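Local coordinates for protein tRNA delta(2)-isopentenylpyrophosphate transferase (Bacillus halodurans, PDB 3EXA) that probably transfers a dimethylallyl group from dimethylallyl diphosphate onto adenine 37 of tRNAs that read codons beginning with uridine, at residues L192-L204 with F278-D291. Numbering follows the deposited sequence.
Sequences LVMIGLTMERDVL and FRNKANVTWFDMTD
Gly196 has no side chain, and the six-membered ring of Trp286 fills the hollow this makes: Gly196 CA lies over one ring face, 3.9 Å from the centroid of that six-membered ring, in a CH-pi contact. Val284 CG1 covers the same face, likewise toward the rim, and on the opposite face Arg279 lays its guanidinium, NE 3.8 Å above the ring plane and over its centre, so the indole is sandwiched between strand and arginine. On the same side of the sheet, Thr198 OG1 pushes obliquely against Trp286 CE3, 3.0 Å away. Farther back, selenomethionine Met194, bent at its last torsion (chi3 139°), brings CE into the notch between Val284 CG2, a tight 3.5 Å, and Phe278 CD2, 3.7 Å. Strands 192-198 and 284-288 run parallel, alternate backbone bonds passing from Thr285 N to Met194 O through to Met289 N to Thr198 O. This pair closes one side of the parallel sheet of a P-loop NTPase fold, with 284-288 outermost and strand 4-9, which leads into the P-loop, on the far side of 192-198. The other sheet face carries Ile195, Leu197, Thr285 and Phe287; Leu197 CD2 slants against Phe287 CB, its side chain also reaching Val14 of the predicted ATP site, while helix 294-317 packs on Phe287. Water 1 bridges Met194 O and Thr285 OG1. Past the strands, the side chains of Met199 and Met289 cross at about a right angle, CE of the first 3.6 Å from CB of the second. Thr290, its OG1 beside its own backbone N (chi1 -60°), accepts from Glu200 N at the N-cap of helix 201-218 and donates to Asp288 OD2, two bonds that fix the hydroxyl's rotation. That oxygen of Asp288 also accepts from Thr290 N, above its carboxylate plane, which makes an Asx turn, while Thr290 CG2 fits against the Glu200 carboxylate.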
# COMPACT_ATOMS: atom_id res chain seq x y z
N LEU A 192 2.55 20.68 25.99
CA LEU A 192 1.24 21.18 25.63
C LEU A 192 0.30 21.53 26.78
O LEU A 192 0.26 20.87 27.82
CB LEU A 192 0.55 20.19 24.69
CG LEU A 192 -0.84 20.55 24.11
CD1 LEU A 192 -1.04 19.81 22.82
CD2 LEU A 192 -1.94 20.17 25.10
N VAL A 193 -0.43 22.62 26.56
CA VAL A 193 -1.45 23.13 27.46
C VAL A 193 -2.66 23.33 26.53
O VAL A 193 -2.62 24.13 25.59
CB VAL A 193 -1.04 24.47 28.10
CG1 VAL A 193 -2.19 25.02 28.93
CG2 VAL A 193 0.18 24.27 28.99
N MSE A 194 -3.71 22.57 26.80
CA MSE A 194 -4.91 22.63 26.00
C MSE A 194 -6.07 23.17 26.83
O MSE A 194 -6.38 22.62 27.89
CB MSE A 194 -5.24 21.22 25.50
CG MSE A 194 -5.98 21.19 24.19
SE MSE A 194 -6.03 19.41 23.43
CE MSE A 194 -7.85 19.43 22.79
N ILE A 195 -6.69 24.24 26.37
CA ILE A 195 -7.82 24.82 27.09
C ILE A 195 -9.05 24.76 26.19
O ILE A 195 -8.94 24.83 24.97
CB ILE A 195 -7.58 26.31 27.45
CG1 ILE A 195 -7.31 27.10 26.18
CG2 ILE A 195 -6.40 26.43 28.43
CD1 ILE A 195 -7.20 28.58 26.39
N GLY A 196 -10.23 24.63 26.79
CA GLY A 196 -11.44 24.58 26.00
C GLY A 196 -12.42 25.65 26.44
O GLY A 196 -12.56 25.91 27.63
N LEU A 197 -13.07 26.29 25.47
CA LEU A 197 -14.06 27.33 25.73
C LEU A 197 -15.45 26.76 25.46
O LEU A 197 -15.71 26.24 24.38
CB LEU A 197 -13.79 28.54 24.83
CG LEU A 197 -12.35 29.07 24.89
CD1 LEU A 197 -12.25 30.37 24.10
CD2 LEU A 197 -11.94 29.29 26.34
N THR A 198 -16.33 26.85 26.46
CA THR A 198 -17.69 26.34 26.37
C THR A 198 -18.63 27.47 26.68
O THR A 198 -18.21 28.60 26.94
CB THR A 198 -18.03 25.29 27.44
OG1 THR A 198 -16.84 24.67 27.91
CG2 THR A 198 -18.99 24.26 26.88
N MSE A 199 -19.91 27.12 26.73
CA MSE A 199 -20.94 28.10 27.00
C MSE A 199 -22.26 27.36 27.17
O MSE A 199 -22.43 26.25 26.67
CB MSE A 199 -21.02 29.05 25.80
CG MSE A 199 -21.58 30.42 26.08
SE MSE A 199 -21.48 31.51 24.46
CE MSE A 199 -19.69 32.18 24.63
N GLU A 200 -23.19 27.98 27.90
CA GLU A 200 -24.51 27.40 28.14
C GLU A 200 -25.20 27.07 26.81
O GLU A 200 -25.10 27.84 25.85
CB GLU A 200 -25.36 28.37 28.97
CG GLU A 200 -25.21 28.19 30.48
CD GLU A 200 -25.65 29.40 31.29
OE1 GLU A 200 -26.70 30.01 30.98
OE2 GLU A 200 -24.94 29.75 32.26
N ARG A 201 -25.88 25.93 26.77
CA ARG A 201 -26.60 25.42 25.59
C ARG A 201 -27.35 26.47 24.77
O ARG A 201 -26.97 26.78 23.64
CB ARG A 201 -27.59 24.33 26.02
CG ARG A 201 -28.24 23.54 24.88
CD ARG A 201 -27.19 22.83 24.00
NE ARG A 201 -26.35 21.89 24.75
CZ ARG A 201 -25.27 21.28 24.25
NH1 ARG A 201 -24.87 21.50 23.01
NH2 ARG A 201 -24.56 20.45 25.01
N ASP A 202 -28.43 26.97 25.35
CA ASP A 202 -29.29 27.95 24.70
C ASP A 202 -28.59 29.21 24.20
O ASP A 202 -28.90 29.72 23.13
CB ASP A 202 -30.42 28.34 25.64
CG ASP A 202 -31.30 27.16 26.01
OD1 ASP A 202 -32.24 27.35 26.81
OD2 ASP A 202 -31.05 26.05 25.49
N VAL A 203 -27.64 29.70 25.00
CA VAL A 203 -26.89 30.90 24.65
C VAL A 203 -26.06 30.65 23.40
O VAL A 203 -26.12 31.41 22.44
CB VAL A 203 -25.97 31.34 25.82
CG1 VAL A 203 -25.01 32.42 25.38
CG2 VAL A 203 -26.82 31.86 26.98
N LEU A 204 -25.29 29.56 23.42
CA LEU A 204 -24.44 29.18 22.30
C LEU A 204 -25.22 29.02 21.00
O LEU A 204 -24.77 29.46 19.93
CB LEU A 204 -23.72 27.87 22.62
CG LEU A 204 -22.84 27.37 21.47
CD1 LEU A 204 -21.62 28.26 21.38
CD2 LEU A 204 -22.43 25.92 21.67
N PHE A 278 -14.06 17.28 21.90
CA PHE A 278 -13.07 17.82 22.82
C PHE A 278 -13.31 17.46 24.28
O PHE A 278 -12.36 17.29 25.04
CB PHE A 278 -12.96 19.34 22.65
CG PHE A 278 -12.33 19.74 21.35
CD1 PHE A 278 -13.01 20.56 20.46
CD2 PHE A 278 -11.09 19.22 20.98
CE1 PHE A 278 -12.47 20.86 19.21
CE2 PHE A 278 -10.54 19.51 19.73
CZ PHE A 278 -11.23 20.33 18.84
N ARG A 279 -14.58 17.34 24.66
CA ARG A 279 -14.94 16.97 26.02
C ARG A 279 -14.40 15.57 26.28
O ARG A 279 -14.14 15.19 27.43
CB ARG A 279 -16.46 16.96 26.20
CG ARG A 279 -17.07 18.30 26.56
CD ARG A 279 -16.57 18.75 27.92
NE ARG A 279 -17.20 19.99 28.37
CZ ARG A 279 -17.02 20.51 29.59
NH1 ARG A 279 -16.24 19.89 30.47
NH2 ARG A 279 -17.62 21.64 29.93
N ASN A 280 -14.23 14.81 25.21
CA ASN A 280 -13.74 13.45 25.31
C ASN A 280 -12.21 13.40 25.32
O ASN A 280 -11.62 12.33 25.45
CB ASN A 280 -14.25 12.62 24.13
CG ASN A 280 -14.56 11.19 24.51
OD1 ASN A 280 -14.75 10.33 23.66
ND2 ASN A 280 -14.62 10.93 25.81
N LYS A 281 -11.57 14.56 25.19
CA LYS A 281 -10.11 14.61 25.21
C LYS A 281 -9.60 14.95 26.61
O LYS A 281 -9.92 15.99 27.16
CB LYS A 281 -9.59 15.64 24.21
CG LYS A 281 -9.89 15.31 22.76
CD LYS A 281 -8.62 15.20 21.94
CE LYS A 281 -7.73 14.08 22.45
NZ LYS A 281 -6.44 14.01 21.71
N ALA A 282 -8.80 14.06 27.20
CA ALA A 282 -8.26 14.29 28.53
C ALA A 282 -7.15 15.35 28.45
O ALA A 282 -6.49 15.48 27.42
CB ALA A 282 -7.70 12.99 29.12
N ASN A 283 -6.96 16.09 29.54
CA ASN A 283 -5.95 17.14 29.60
C ASN A 283 -6.44 18.46 28.99
O ASN A 283 -5.65 19.33 28.62
CB ASN A 283 -4.66 16.68 28.90
CG ASN A 283 -4.05 15.47 29.57
OD1 ASN A 283 -3.21 14.78 28.99
ND2 ASN A 283 -4.47 15.20 30.80
N VAL A 284 -7.77 18.60 28.87
CA VAL A 284 -8.37 19.81 28.34
C VAL A 284 -9.08 20.56 29.47
O VAL A 284 -10.12 20.14 29.97
CB VAL A 284 -9.41 19.50 27.23
CG1 VAL A 284 -10.04 20.80 26.73
CG2 VAL A 284 -8.74 18.77 26.07
N THR A 285 -8.48 21.68 29.87
CA THR A 285 -9.03 22.50 30.94
C THR A 285 -10.09 23.42 30.34
O THR A 285 -9.81 24.21 29.43
CB THR A 285 -7.90 23.29 31.59
OG1 THR A 285 -6.86 22.37 31.97
CG2 THR A 285 -8.38 24.04 32.82
N TRP A 286 -11.32 23.31 30.82
CA TRP A 286 -12.38 24.13 30.25
C TRP A 286 -12.66 25.42 30.98
O TRP A 286 -12.34 25.59 32.16
CB TRP A 286 -13.67 23.32 30.13
CG TRP A 286 -13.57 22.18 29.15
CD1 TRP A 286 -13.10 20.92 29.41
CD2 TRP A 286 -13.94 22.20 27.77
NE1 TRP A 286 -13.16 20.16 28.27
CE2 TRP A 286 -13.67 20.92 27.25
CE3 TRP A 286 -14.47 23.18 26.92
CZ2 TRP A 286 -13.92 20.59 25.91
CZ3 TRP A 286 -14.72 22.85 25.59
CH2 TRP A 286 -14.44 21.57 25.10
N PHE A 287 -13.24 26.35 30.25
CA PHE A 287 -13.60 27.63 30.80
C PHE A 287 -14.94 28.00 30.24
O PHE A 287 -15.19 27.87 29.03
CB PHE A 287 -12.56 28.69 30.44
CG PHE A 287 -11.26 28.55 31.18
CD1 PHE A 287 -10.27 27.67 30.74
CD2 PHE A 287 -11.02 29.31 32.33
CE1 PHE A 287 -9.06 27.56 31.43
CE2 PHE A 287 -9.82 29.21 33.01
CZ PHE A 287 -8.84 28.33 32.57
N ASP A 288 -15.82 28.46 31.12
CA ASP A 288 -17.17 28.85 30.72
C ASP A 288 -17.15 30.32 30.32
O ASP A 288 -16.76 31.18 31.11
CB ASP A 288 -18.13 28.62 31.88
CG ASP A 288 -19.58 28.68 31.45
OD1 ASP A 288 -20.42 28.19 32.22
OD2 ASP A 288 -19.87 29.22 30.35
N MSE A 289 -17.59 30.60 29.10
CA MSE A 289 -17.62 31.96 28.59
C MSE A 289 -19.03 32.54 28.61
O MSE A 289 -19.27 33.60 28.03
CB MSE A 289 -17.09 31.99 27.15
CG MSE A 289 -15.71 31.37 27.00
SE MSE A 289 -14.42 32.13 28.22
CE MSE A 289 -13.78 33.56 27.06
N THR A 290 -19.95 31.84 29.25
CA THR A 290 -21.34 32.29 29.33
C THR A 290 -21.49 33.71 29.85
O THR A 290 -21.40 33.95 31.06
CB THR A 290 -22.17 31.38 30.23
OG1 THR A 290 -22.14 30.05 29.70
CG2 THR A 290 -23.61 31.87 30.28
N ASP A 291 -21.73 34.64 28.93
CA ASP A 291 -21.91 36.05 29.21
C ASP A 291 -21.29 36.46 30.55
O ASP A 291 -21.98 36.96 31.44
CB ASP A 291 -23.40 36.41 29.18
CG ASP A 291 -24.05 36.15 27.81
OD1 ASP A 291 -25.28 36.36 27.70
OD2 ASP A 291 -23.34 35.74 26.86
O HOH W 1 -5.01 22.10 30.16